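Local coordinates for arsenite methyltransferase (Chlamydomonas reinhardtii, PDB 5EVJ), which probably catalyses the stepwise transfer of methyl groups from S-adenosylmethionine to trivalent arsenic, giving mono-, di- and trimethylated arsenicals, at residues Y99-L104 / G109-V114; R86-G91 / A156-S161; T65-K70 / L121-S126; N228-L233 / Y271-V276; C170-S175 / A179-E184. The protein carries 15 engineered substitutions. One frame throughout, in Å; residues are numbered along the deposited sequence.

Interaction 1 (Y99-L104 / G109-V114); sequences YVAAKL and GSVTGV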
# COMPACT_ATOMS: atom_id res chain seq x y z
N TYR A 99 -1.08 8.75 -11.86
CA TYR A 99 -2.04 9.73 -12.39
C TYR A 99 -3.25 9.75 -11.51
O TYR A 99 -3.75 10.79 -11.14
CB TYR A 99 -2.45 9.37 -13.81
CG TYR A 99 -1.50 9.93 -14.88
CD1 TYR A 99 -0.11 9.82 -14.74
CD2 TYR A 99 -1.99 10.56 -16.03
CE1 TYR A 99 0.77 10.32 -15.71
CE2 TYR A 99 -1.09 11.05 -17.03
CZ TYR A 99 0.27 10.95 -16.84
OH TYR A 99 1.17 11.42 -17.77
N VAL A 100 -3.68 8.57 -11.06
CA VAL A 100 -4.79 8.51 -10.17
C VAL A 100 -4.45 9.20 -8.87
O VAL A 100 -5.26 9.94 -8.31
CB VAL A 100 -5.19 7.06 -9.91
CG1 VAL A 100 -6.24 7.02 -8.80
CG2 VAL A 100 -5.66 6.45 -11.22
N ALA A 101 -3.26 8.93 -8.35
CA ALA A 101 -2.91 9.56 -7.05
C ALA A 101 -2.83 11.11 -7.18
O ALA A 101 -3.29 11.88 -6.30
CB ALA A 101 -1.60 8.99 -6.59
N ALA A 102 -2.24 11.56 -8.30
CA ALA A 102 -2.01 12.96 -8.58
C ALA A 102 -3.36 13.66 -8.46
O ALA A 102 -3.45 14.74 -7.92
CB ALA A 102 -1.46 13.11 -9.97
N LYS A 103 -4.41 13.00 -8.92
CA LYS A 103 -5.75 13.57 -8.72
C LYS A 103 -6.20 13.53 -7.27
O LYS A 103 -6.70 14.52 -6.69
CB LYS A 103 -6.78 12.83 -9.54
CG LYS A 103 -8.16 13.42 -9.21
CD LYS A 103 -9.30 12.82 -10.01
CE LYS A 103 -10.56 13.68 -9.85
NZ LYS A 103 -10.94 13.83 -8.40
N LEU A 104 -6.06 12.35 -6.67
CA LEU A 104 -6.71 12.20 -5.36
C LEU A 104 -6.02 12.94 -4.27
O LEU A 104 -6.62 13.15 -3.21
CB LEU A 104 -6.90 10.69 -4.96
CG LEU A 104 -7.96 9.95 -5.80
CD1 LEU A 104 -8.09 8.54 -5.27
CD2 LEU A 104 -9.30 10.66 -5.71
N GLY A 109 -1.14 18.42 -3.05
CA GLY A 109 -0.39 17.23 -2.73
C GLY A 109 0.57 16.99 -3.90
O GLY A 109 0.51 17.73 -4.91
N SER A 110 1.44 15.97 -3.79
CA SER A 110 2.29 15.62 -4.94
C SER A 110 2.67 14.16 -4.99
O SER A 110 2.52 13.43 -3.99
CB SER A 110 3.56 16.45 -4.94
OG SER A 110 4.12 16.40 -3.66
N VAL A 111 3.10 13.74 -6.17
CA VAL A 111 3.42 12.40 -6.47
C VAL A 111 4.77 12.31 -7.15
O VAL A 111 5.07 13.08 -8.09
CB VAL A 111 2.32 11.77 -7.36
CG1 VAL A 111 2.63 10.30 -7.64
CG2 VAL A 111 0.95 11.95 -6.70
N THR A 112 5.56 11.35 -6.68
CA THR A 112 6.78 10.98 -7.30
C THR A 112 6.68 9.51 -7.79
O THR A 112 6.26 8.61 -7.06
CB THR A 112 7.94 11.14 -6.32
OG1 THR A 112 8.05 12.52 -5.91
CG2 THR A 112 9.27 10.68 -6.93
N GLY A 113 7.06 9.28 -9.03
CA GLY A 113 7.06 7.92 -9.60
C GLY A 113 8.50 7.52 -9.95
O GLY A 113 9.26 8.34 -10.52
N VAL A 114 8.88 6.31 -9.57
CA VAL A 114 10.20 5.79 -9.85
C VAL A 114 10.01 4.61 -10.74
O VAL A 114 9.28 3.70 -10.38
CB VAL A 114 10.90 5.27 -8.59
CG1 VAL A 114 12.22 4.63 -8.95
CG2 VAL A 114 11.17 6.39 -7.62

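Interaction 2 (R86-G91 / A156-S161); sequences RVLDLG and AGLEDS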
# COMPACT_ATOMS: atom_id res chain seq x y z
N ARG A 86 2.16 13.76 0.29
CA ARG A 86 3.20 13.40 -0.71
C ARG A 86 3.28 11.87 -0.84
O ARG A 86 3.46 11.17 0.18
CB ARG A 86 4.53 13.99 -0.30
CG ARG A 86 4.42 15.52 -0.02
CD ARG A 86 5.61 16.09 0.76
NE ARG A 86 5.91 15.19 1.89
CZ ARG A 86 6.26 15.53 3.15
NH1 ARG A 86 6.40 16.79 3.53
NH2 ARG A 86 6.47 14.58 4.03
N VAL A 87 3.20 11.40 -2.08
CA VAL A 87 3.10 10.04 -2.38
C VAL A 87 4.24 9.61 -3.25
O VAL A 87 4.51 10.22 -4.26
CB VAL A 87 1.80 9.81 -3.18
CG1 VAL A 87 1.71 8.36 -3.69
CG2 VAL A 87 0.59 10.17 -2.33
N LEU A 88 4.84 8.47 -2.92
CA LEU A 88 5.85 7.83 -3.75
C LEU A 88 5.27 6.56 -4.36
O LEU A 88 4.75 5.70 -3.66
CB LEU A 88 7.07 7.50 -2.88
CG LEU A 88 8.23 6.77 -3.58
CD1 LEU A 88 8.81 7.63 -4.74
CD2 LEU A 88 9.28 6.47 -2.54
N ASP A 89 5.32 6.46 -5.69
CA ASP A 89 4.76 5.36 -6.41
C ASP A 89 5.95 4.56 -6.93
O ASP A 89 6.74 5.05 -7.76
CB ASP A 89 3.91 5.88 -7.54
CG ASP A 89 3.22 4.76 -8.32
OD1 ASP A 89 2.93 3.75 -7.69
OD2 ASP A 89 2.97 4.86 -9.56
N LEU A 90 6.16 3.38 -6.34
CA LEU A 90 7.26 2.51 -6.71
C LEU A 90 6.93 1.67 -7.94
O LEU A 90 6.02 0.90 -7.89
CB LEU A 90 7.60 1.55 -5.59
CG LEU A 90 8.12 2.09 -4.24
CD1 LEU A 90 8.42 0.87 -3.37
CD2 LEU A 90 9.34 2.98 -4.34
N GLY A 91 7.65 1.84 -9.04
CA GLY A 91 7.47 1.03 -10.25
C GLY A 91 6.33 1.65 -11.02
O GLY A 91 5.40 0.97 -11.41
N ALA A 156 18.43 7.22 -6.04
CA ALA A 156 17.52 8.12 -6.72
C ALA A 156 17.43 9.48 -6.01
O ALA A 156 16.66 10.33 -6.45
CB ALA A 156 16.14 7.49 -6.83
N GLY A 157 18.19 9.72 -4.94
CA GLY A 157 18.14 11.04 -4.28
C GLY A 157 16.96 11.24 -3.33
O GLY A 157 16.68 12.37 -2.93
N LEU A 158 16.25 10.17 -2.94
CA LEU A 158 15.09 10.33 -2.04
C LEU A 158 15.47 10.30 -0.58
O LEU A 158 16.03 9.27 -0.04
CB LEU A 158 13.99 9.33 -2.38
CG LEU A 158 13.56 9.33 -3.85
CD1 LEU A 158 12.52 8.27 -4.18
CD2 LEU A 158 13.10 10.72 -4.35
N GLU A 159 15.16 11.42 0.08
CA GLU A 159 15.54 11.66 1.44
C GLU A 159 14.62 10.95 2.46
O GLU A 159 13.47 10.63 2.18
CB GLU A 159 15.47 13.18 1.76
CG GLU A 159 16.08 14.19 0.76
CD GLU A 159 17.62 14.17 0.72
OE1 GLU A 159 18.29 13.60 1.63
OE2 GLU A 159 18.20 14.72 -0.25
N ASP A 160 15.17 10.76 3.65
CA ASP A 160 14.50 10.25 4.82
C ASP A 160 13.27 11.08 5.06
O ASP A 160 13.30 12.28 4.89
CB ASP A 160 15.42 10.45 6.03
CG ASP A 160 16.60 9.58 5.98
OD1 ASP A 160 16.90 8.97 4.94
OD2 ASP A 160 17.29 9.51 7.01
N SER A 161 12.18 10.42 5.50
CA SER A 161 10.96 11.10 5.91
C SER A 161 10.43 12.08 4.89
O SER A 161 9.95 13.11 5.23
CB SER A 161 11.14 11.81 7.27
OG SER A 161 11.78 10.91 8.16

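Interaction 3 (T65-K70 / L121-S126); sequences TEVKEK and LEVAIS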
# COMPACT_ATOMS: atom_id res chain seq x y z
N THR A 65 -5.74 7.22 -22.18
CA THR A 65 -5.80 5.85 -22.67
C THR A 65 -4.42 5.15 -22.75
O THR A 65 -4.25 3.99 -22.31
CB THR A 65 -6.47 5.82 -24.06
OG1 THR A 65 -7.84 6.23 -23.94
CG2 THR A 65 -6.46 4.41 -24.61
N GLU A 66 -3.44 5.85 -23.30
CA GLU A 66 -2.14 5.25 -23.54
C GLU A 66 -1.44 5.03 -22.20
O GLU A 66 -0.63 4.11 -22.05
CB GLU A 66 -1.28 6.17 -24.41
CG GLU A 66 -0.03 5.45 -24.92
CD GLU A 66 1.14 6.38 -25.22
OE1 GLU A 66 1.17 7.52 -24.71
OE2 GLU A 66 2.04 5.94 -25.96
N VAL A 67 -1.69 5.92 -21.25
CA VAL A 67 -1.08 5.78 -19.95
C VAL A 67 -1.57 4.50 -19.24
O VAL A 67 -0.75 3.77 -18.61
CB VAL A 67 -1.27 7.05 -19.10
CG1 VAL A 67 -0.98 6.74 -17.65
CG2 VAL A 67 -0.33 8.15 -19.58
N LYS A 68 -2.88 4.23 -19.39
CA LYS A 68 -3.55 2.98 -18.94
C LYS A 68 -3.20 1.72 -19.76
O LYS A 68 -2.73 0.71 -19.21
CB LYS A 68 -5.06 3.09 -18.99
CG LYS A 68 -5.71 3.90 -17.88
CD LYS A 68 -7.24 3.94 -18.04
CE LYS A 68 -7.69 4.91 -19.15
NZ LYS A 68 -9.18 4.95 -19.14
N GLU A 69 -3.48 1.75 -21.06
CA GLU A 69 -3.20 0.57 -21.88
C GLU A 69 -1.81 -0.03 -21.65
O GLU A 69 -1.62 -1.23 -21.81
CB GLU A 69 -3.37 0.88 -23.35
CG GLU A 69 -4.79 0.72 -23.84
CD GLU A 69 -4.93 1.18 -25.28
OE1 GLU A 69 -4.10 2.00 -25.75
OE2 GLU A 69 -5.87 0.71 -25.95
N LYS A 70 -0.85 0.81 -21.27
CA LYS A 70 0.53 0.36 -21.10
C LYS A 70 0.91 0.01 -19.64
O LYS A 70 2.07 0.05 -19.28
CB LYS A 70 1.53 1.37 -21.71
CG LYS A 70 1.36 1.61 -23.21
CD LYS A 70 2.57 2.23 -23.88
CE LYS A 70 2.31 2.46 -25.37
NZ LYS A 70 3.35 3.31 -25.99
N LEU A 121 8.91 5.44 -18.49
CA LEU A 121 9.05 6.82 -18.00
C LEU A 121 8.44 7.87 -18.94
O LEU A 121 7.53 8.65 -18.58
CB LEU A 121 10.51 7.14 -17.84
CG LEU A 121 10.99 8.08 -16.75
CD1 LEU A 121 11.11 7.26 -15.45
CD2 LEU A 121 12.32 8.73 -17.19
N GLU A 122 8.96 7.87 -20.16
CA GLU A 122 8.68 8.89 -21.16
C GLU A 122 7.19 8.94 -21.50
O GLU A 122 6.66 10.03 -21.78
CB GLU A 122 9.56 8.68 -22.42
CG GLU A 122 9.65 9.89 -23.36
CD GLU A 122 10.03 11.19 -22.64
OE1 GLU A 122 11.00 11.20 -21.83
OE2 GLU A 122 9.36 12.22 -22.89
N VAL A 123 6.49 7.79 -21.43
CA VAL A 123 5.02 7.83 -21.51
C VAL A 123 4.38 8.60 -20.33
O VAL A 123 3.48 9.44 -20.52
CB VAL A 123 4.36 6.44 -21.66
CG1 VAL A 123 2.82 6.59 -21.66
CG2 VAL A 123 4.86 5.74 -22.94
N ALA A 124 4.84 8.33 -19.11
CA ALA A 124 4.29 8.99 -17.93
C ALA A 124 4.54 10.49 -18.02
O ALA A 124 3.61 11.26 -17.76
CB ALA A 124 4.88 8.43 -16.65
N ILE A 125 5.77 10.87 -18.41
CA ILE A 125 6.17 12.28 -18.55
C ILE A 125 5.47 13.05 -19.67
O ILE A 125 5.13 14.22 -19.47
CB ILE A 125 7.69 12.43 -18.73
CG1 ILE A 125 8.42 11.94 -17.46
CG2 ILE A 125 8.05 13.90 -19.02
CD1 ILE A 125 9.84 11.46 -17.72
N SER A 126 5.27 12.43 -20.85
CA SER A 126 4.74 13.18 -22.01
C SER A 126 3.29 13.54 -21.82
O SER A 126 2.81 14.51 -22.38
CB SER A 126 4.92 12.46 -23.35
OG SER A 126 4.21 11.26 -23.37

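Interaction 4 (N228-L233 / Y271-V276); sequences NDFIRL and YRLFKV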
# COMPACT_ATOMS: atom_id res chain seq x y z
N ASN A 228 3.15 -15.45 5.13
CA ASN A 228 3.62 -15.22 6.49
C ASN A 228 5.12 -14.94 6.41
O ASN A 228 5.68 -14.36 7.30
CB ASN A 228 3.35 -16.40 7.44
CG ASN A 228 1.90 -16.46 7.91
OD1 ASN A 228 1.35 -15.44 8.27
ND2 ASN A 228 1.28 -17.68 7.93
N ASP A 229 5.80 -15.39 5.37
CA ASP A 229 7.22 -15.06 5.25
C ASP A 229 7.37 -13.58 4.87
O ASP A 229 8.29 -12.93 5.28
CB ASP A 229 7.99 -15.96 4.23
CG ASP A 229 8.24 -17.34 4.73
OD1 ASP A 229 8.23 -17.58 5.98
OD2 ASP A 229 8.49 -18.21 3.88
N PHE A 230 6.45 -13.05 4.09
CA PHE A 230 6.48 -11.66 3.79
C PHE A 230 6.32 -10.83 5.06
O PHE A 230 7.08 -9.84 5.30
CB PHE A 230 5.44 -11.26 2.73
CG PHE A 230 5.15 -9.80 2.75
CD1 PHE A 230 6.05 -8.90 2.17
CD2 PHE A 230 4.06 -9.31 3.49
CE1 PHE A 230 5.80 -7.53 2.27
CE2 PHE A 230 3.80 -7.93 3.57
CZ PHE A 230 4.69 -7.06 2.98
N ILE A 231 5.35 -11.22 5.85
CA ILE A 231 5.06 -10.51 7.11
C ILE A 231 6.33 -10.43 7.98
O ILE A 231 6.68 -9.35 8.52
CB ILE A 231 3.82 -11.14 7.90
CG1 ILE A 231 2.50 -10.93 7.08
CG2 ILE A 231 3.70 -10.56 9.35
CD1 ILE A 231 1.22 -11.55 7.69
N ARG A 232 7.02 -11.55 8.08
CA ARG A 232 8.27 -11.64 8.83
C ARG A 232 9.32 -10.62 8.32
O ARG A 232 9.98 -9.97 9.13
CB ARG A 232 8.90 -13.08 8.77
CG ARG A 232 8.02 -14.18 9.44
CD ARG A 232 8.54 -15.63 9.25
NE ARG A 232 7.87 -16.57 10.18
CZ ARG A 232 7.04 -17.59 9.84
NH1 ARG A 232 6.78 -17.86 8.57
NH2 ARG A 232 6.53 -18.41 10.78
N LEU A 233 9.49 -10.55 7.01
CA LEU A 233 10.49 -9.68 6.40
C LEU A 233 10.02 -8.25 6.65
O LEU A 233 10.77 -7.43 7.17
CB LEU A 233 10.56 -9.97 4.92
CG LEU A 233 11.44 -9.07 4.05
CD1 LEU A 233 12.96 -9.10 4.44
CD2 LEU A 233 11.16 -9.44 2.58
N TYR A 271 -1.74 -4.74 1.26
CA TYR A 271 -1.22 -4.65 2.60
C TYR A 271 -1.08 -3.21 3.02
O TYR A 271 -0.77 -2.33 2.18
CB TYR A 271 0.20 -5.31 2.68
CG TYR A 271 0.12 -6.79 3.01
CD1 TYR A 271 -0.39 -7.23 4.24
CD2 TYR A 271 0.56 -7.75 2.09
CE1 TYR A 271 -0.45 -8.59 4.55
CE2 TYR A 271 0.51 -9.10 2.36
CZ TYR A 271 -0.03 -9.53 3.58
OH TYR A 271 -0.11 -10.87 3.80
N ARG A 272 -1.19 -3.00 4.34
CA ARG A 272 -1.02 -1.73 4.96
C ARG A 272 0.12 -1.78 5.96
O ARG A 272 0.05 -2.51 6.96
CB ARG A 272 -2.31 -1.30 5.62
CG ARG A 272 -3.47 -1.32 4.62
CD ARG A 272 -4.63 -0.50 5.21
NE ARG A 272 -4.43 0.95 5.11
CZ ARG A 272 -5.40 1.88 5.10
NH1 ARG A 272 -6.67 1.54 5.23
NH2 ARG A 272 -5.10 3.19 4.93
N LEU A 273 1.15 -0.97 5.71
CA LEU A 273 2.35 -1.00 6.50
C LEU A 273 2.58 0.40 7.07
O LEU A 273 3.21 1.29 6.42
CB LEU A 273 3.49 -1.43 5.63
CG LEU A 273 3.90 -2.90 5.49
CD1 LEU A 273 2.74 -3.89 5.53
CD2 LEU A 273 4.75 -3.09 4.23
N PHE A 274 2.11 0.60 8.30
CA PHE A 274 2.16 1.89 8.90
C PHE A 274 3.42 2.04 9.61
O PHE A 274 3.92 1.05 10.22
CB PHE A 274 1.05 2.07 9.92
CG PHE A 274 -0.26 2.37 9.29
CD1 PHE A 274 -0.64 3.71 9.04
CD2 PHE A 274 -1.11 1.33 8.90
CE1 PHE A 274 -1.86 4.00 8.43
CE2 PHE A 274 -2.33 1.62 8.32
CZ PHE A 274 -2.74 2.95 8.08
N LYS A 275 3.87 3.31 9.63
CA LYS A 275 5.06 3.66 10.35
C LYS A 275 4.73 4.60 11.52
O LYS A 275 4.41 5.73 11.32
CB LYS A 275 6.11 4.25 9.38
CG LYS A 275 7.27 4.89 10.11
CD LYS A 275 8.46 5.21 9.20
CE LYS A 275 9.58 6.08 9.90
NZ LYS A 275 10.69 6.41 8.88
N VAL A 276 4.86 4.14 12.73
CA VAL A 276 4.58 5.04 13.86
C VAL A 276 5.64 4.75 14.90
O VAL A 276 5.44 3.94 15.82
CB VAL A 276 3.13 4.87 14.41
CG1 VAL A 276 2.88 5.94 15.43
CG2 VAL A 276 2.11 4.91 13.28

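Interaction 5 (C170-S175 / A179-E184); sequences CVINLS and ARVLSE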
# COMPACT_ATOMS: atom_id res chain seq x y z
N CYS A 170 2.21 -4.68 -7.67
CA CYS A 170 2.67 -5.95 -8.27
C CYS A 170 3.98 -5.85 -8.93
O CYS A 170 4.08 -6.32 -10.06
CB CYS A 170 1.70 -6.41 -9.36
SG CYS A 170 0.83 -7.96 -9.07
N VAL A 171 4.96 -5.21 -8.30
CA VAL A 171 6.31 -5.17 -8.82
C VAL A 171 7.32 -5.61 -7.75
O VAL A 171 8.50 -5.79 -8.04
CB VAL A 171 6.78 -3.75 -9.30
CG1 VAL A 171 6.07 -3.23 -10.58
CG2 VAL A 171 6.78 -2.73 -8.17
N ILE A 172 6.89 -5.80 -6.52
CA ILE A 172 7.87 -6.12 -5.52
C ILE A 172 8.35 -7.58 -5.56
O ILE A 172 9.47 -7.88 -5.16
CB ILE A 172 7.45 -5.61 -4.13
CG1 ILE A 172 7.09 -4.12 -4.26
CG2 ILE A 172 8.54 -5.86 -3.08
CD1 ILE A 172 6.88 -3.36 -2.97
N ASN A 173 7.52 -8.47 -6.09
CA ASN A 173 7.95 -9.87 -6.25
C ASN A 173 9.08 -10.00 -7.22
O ASN A 173 9.71 -11.05 -7.29
CB ASN A 173 6.81 -10.80 -6.69
CG ASN A 173 5.70 -10.96 -5.63
OD1 ASN A 173 4.70 -11.63 -5.89
ND2 ASN A 173 5.86 -10.33 -4.44
N LEU A 174 9.31 -8.97 -8.02
CA LEU A 174 10.35 -9.06 -9.04
C LEU A 174 11.62 -8.47 -8.53
O LEU A 174 12.67 -8.66 -9.12
CB LEU A 174 9.91 -8.39 -10.34
CG LEU A 174 8.65 -9.00 -10.94
CD1 LEU A 174 7.48 -8.50 -10.12
CD2 LEU A 174 8.47 -8.57 -12.38
N SER A 175 11.56 -7.76 -7.42
CA SER A 175 12.78 -7.26 -6.83
C SER A 175 13.80 -8.39 -6.60
O SER A 175 13.45 -9.46 -6.13
CB SER A 175 12.52 -6.56 -5.51
OG SER A 175 13.77 -6.21 -4.89
N ALA A 179 14.08 -7.02 0.66
CA ALA A 179 14.38 -6.44 1.96
C ALA A 179 14.79 -4.98 1.80
O ALA A 179 14.40 -4.10 2.59
CB ALA A 179 15.48 -7.26 2.69
N ARG A 180 15.60 -4.71 0.79
CA ARG A 180 16.02 -3.33 0.54
C ARG A 180 14.91 -2.40 0.11
O ARG A 180 14.86 -1.29 0.60
CB ARG A 180 17.23 -3.19 -0.42
CG ARG A 180 18.32 -2.40 0.31
CD ARG A 180 19.56 -2.02 -0.49
NE ARG A 180 19.20 -0.72 -1.00
CZ ARG A 180 19.78 0.43 -0.69
NH1 ARG A 180 20.87 0.50 0.06
NH2 ARG A 180 19.25 1.52 -1.21
N VAL A 181 14.04 -2.85 -0.76
CA VAL A 181 12.89 -2.05 -1.16
C VAL A 181 12.07 -1.71 0.10
O VAL A 181 11.74 -0.56 0.34
CB VAL A 181 11.99 -2.86 -2.11
CG1 VAL A 181 10.74 -2.06 -2.51
CG2 VAL A 181 12.78 -3.36 -3.29
N LEU A 182 11.79 -2.73 0.91
CA LEU A 182 11.02 -2.55 2.12
C LEU A 182 11.72 -1.57 3.03
O LEU A 182 11.09 -0.62 3.50
CB LEU A 182 10.78 -3.90 2.82
CG LEU A 182 9.50 -4.63 2.45
CD1 LEU A 182 8.77 -4.13 1.23
CD2 LEU A 182 9.68 -6.13 2.32
N SER A 183 13.01 -1.78 3.28
CA SER A 183 13.69 -0.89 4.23
C SER A 183 13.85 0.55 3.70
O SER A 183 13.84 1.53 4.48
CB SER A 183 15.04 -1.47 4.73
OG SER A 183 16.01 -1.57 3.70
N GLU A 184 13.89 0.67 2.37
CA GLU A 184 13.92 2.01 1.74
C GLU A 184 12.59 2.74 1.88
O GLU A 184 12.57 3.94 2.29
CB GLU A 184 14.42 1.93 0.28
CG GLU A 184 15.94 1.65 0.31
CD GLU A 184 16.75 2.90 0.64
OE1 GLU A 184 17.26 3.05 1.83
OE2 GLU A 184 16.85 3.75 -0.31

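Interaction 1 (Y99-L104 / G109-V114)
A beta-alpha-beta crossover of the Rossmann-like methyltransferase fold supplies both sides of this contact. The unit runs from strand 86-90 through helix 96-104 to strand 110-115. The contact joins the last turns of the helix to the start of the second strand, and V111 carries it from the strand. Its CG1 is anti to the backbone N (chi1 -178°), and CG2 lies beside that N. CG2 is the branch that meets the helix. It rests on backbone as much as on side chains, 3.6 Å from A102 N and 3.6 Å from A102 CA. A101 CB also points at the strand and stands 3.9 Å from V111 CG2. A102 CB is a little farther from the same methyl, at 4.2 Å. The CA atoms of A102 and V111 are 5.9 Å apart. Two alanines in a row probably let the helix come this near: on the helix side nothing larger than a methyl stands there, and V111 fills the rest.

The polar ties of these elements run through other residues. N142 ND2 donates to A102 O and also to G109 O, so one amide bridges the end of the helix and the approach to the strand. Y138 OH is a second partner of A102 O. Strand 110-115 itself is paired with strand 86-90, and T112 makes a backbone bond to V87.

No hydrogen bond passes directly between the two segments. All three touching residues are buried. The closure is therefore apolar and depends on small side chains and close fit, while the carbonyl of A102 is satisfied by side chains from elsewhere in the chain.

Interaction 2 (R86-G91 / A156-S161)
L158, which meets L88 across this contact, has its carbonyl O bonded by R187 NH2, and the same nitrogen forms a salt bridge with D160 OD1. One guanidinium nitrogen of helix 178-188 thus grips loop 156-161 at two points. The loop has no regular helix or strand of its own, so this grip is likely to steady the backbone that carries L158.

The apolar meeting is between two leucine ends. L88 points its CB toward the loop and carries CG anti to the backbone N (chi1 178°). L158 holds its CG beside its own N (chi1 -53°) and reaches back. They come together tip to tip. L88 CD1 is 3.8 Å from L158 CD1, and L88 CD2 is 4.1 Å from the same methyl. V114 and V188 touch both leucines, from strand 110-115 and helix 178-188. F163, V166 and L153 also pack on L88.

R86 lies toward the surface. Its chain bends at chi3 (-46°), and NH2 comes within 4.0 Å of S161 O, too far for a hydrogen bond. The oxygen approaches the guanidinium obliquely. R86 also touches a neighbouring molecule in the crystal. Its backbone N bonds D164 OD2, at the start of the adjoining strand 163-169.

The contact grades from apolar to polar along strand 86-90. The leucine pair is plain apolar packing between the strand and the loop. R86 and S161 contribute at most a weak electrostatic attraction, and the polar hold on the loop comes from R187.

Interaction 3 (T65-K70 / L121-S126)
Helix 65-69 lies against helix 118-126 with V67 CA 6.6 Å from A124 CA, while the side chain of V123 fills the approach. V123 is touched by E66 and V67 of the first helix and by K70 just after it. Its CG1 is anti to the backbone N (chi1 177°) and meets E66 OE1 at 3.6 Å. The two side chains cross at a slant. V67 CG2 lies 4.1 Å from V123 CG1, sliding past in the opposite direction. V123 CG2 lies beside the polar pair, 4.2 Å from K70 NZ. That NZ makes a salt bridge of 2.9 Å to E66 OE2, on the anti side of the oxygen and 32° out of the carboxylate plane. The pair spans one helical turn and borders the valine on the solvent side. With an alanine in place of E66, K70 NZ would probably be left without its carboxylate mate and turn more freely, and V123 would keep V67 but lose the carboxylate beside CG1. On the buried side, V67 packs on Y99. This is helix-on-helix packing at the edge of a Rossmann-like methyltransferase fold, where an N-terminal helix is laid against the helix that follows strand 110-115.

Interaction 4 (N228-L233 / Y271-V276)
F230 leaves helix 227-237 with CB directed at strand 266-274, and its CG is anti to the backbone N (chi1 161°). Past CG the ring divides. On one side CD2 comes 3.7 Å from Y271 CE2. Next along, CE2 is 3.6 Å from Y271 CD2 and stands over one face of the tyrosine ring, offset toward its rim. At the tip, CZ meets L273 CD2 at 4.2 Å, and this methyl lies at the edge of the phenylalanine ring, near its plane. The other side of the ring turns toward helix 178-188, where CE1 approaches L182.

The two rings have their centroids 4.9 Å apart and their planes at 34°. This is an oblique pair, neither a flat stack nor an edge-to-face one. Y271 continues past F230 and ends with its OH 4.2 Å from I231 CD1. Y201 is a third ring here: it meets Y271 edge-to-face and also touches F230. With an alanine in place of Y271, the face under F230 CE2 would be lost, a gap would probably open beside Y201, and the phenylalanine ring would be freer to turn.

The axes of helix segment 228-233 and strand segment 271-274 approach to 11.7 Å, at 15° to each other. This is helix-on-sheet packing on the antiparallel side of the 3-2-1-4-5-7-6 sheet. Strand 266-274 is the reversed strand inserted between its neighbours, the hallmark of class I S-adenosylmethionine-dependent methyltransferases.

Interaction 5 (C170-S175 / A179-E184)
V181 sets CG1 anti to its backbone N (chi1 178°), which leaves CG2 beside that N; CG1 meets I172 and CG2 meets S175, both in the loop before the helix. The extended chain of I172 ends at CD1, which lies 4.1 Å from V181 CG1. The two side chains cross at a slant. S175 holds OG anti to its N (chi1 174°), and this OG is 3.4 Å from V181 CG2, with S175 CB 3.9 Å from the same methyl.

The closeness of OG to a methyl is van der Waals contact. The polar partners of the hydroxyl lie elsewhere: it bonds D177 N, forming an ST turn just ahead of helix 178-188, and it also bonds E151 OE2. The same oxygen therefore holds the entry to the helix and lies against the valine one turn into it.

The loop follows strand 163-169, a central strand of the Rossmann-like sheet, and helix 178-188 packs back on that sheet. I172 also touches M195 and F197 of strand 193-202, and V181 touches L90 of strand 86-90, which puts the contact between helix and sheet. The start of the loop is tied separately. C170 SG makes a disulfide with C74 SG, which joins the end of this strand to the region ahead of strand 86-90.

R180 and E184, one turn apart on the helix, pair with each other, with NH2 of R180 3.4 Å from OE2 of E184. R180 NH2 has a second acidic partner in D154, and E184 OE1 pairs with R187 NE.

Interactions 1, 4 and 5 are buried, whereas interactions 2 and 3 grade from apolar interior to charged surface. Interactions 1 and 2 share the parallel half of the sheet, where strands 86-90 and 110-115 are neighbours. Interaction 3 adds an outer helical layer to interaction 1: Y99 OH reaches A124 O and its ring packs on V67. Interaction 4 lies on the antiparallel side, about 23 Å from interaction 1 between centres. It touches interaction 5 where L233 packs on A179 and L182. Small aliphatic groups serve in interaction 1, leucine ends in interaction 2 and aromatic rings in interaction 4. Interaction 3 sets a valine beside a lysine-glutamate pair; interaction 5 adds a serine bonded elsewhere.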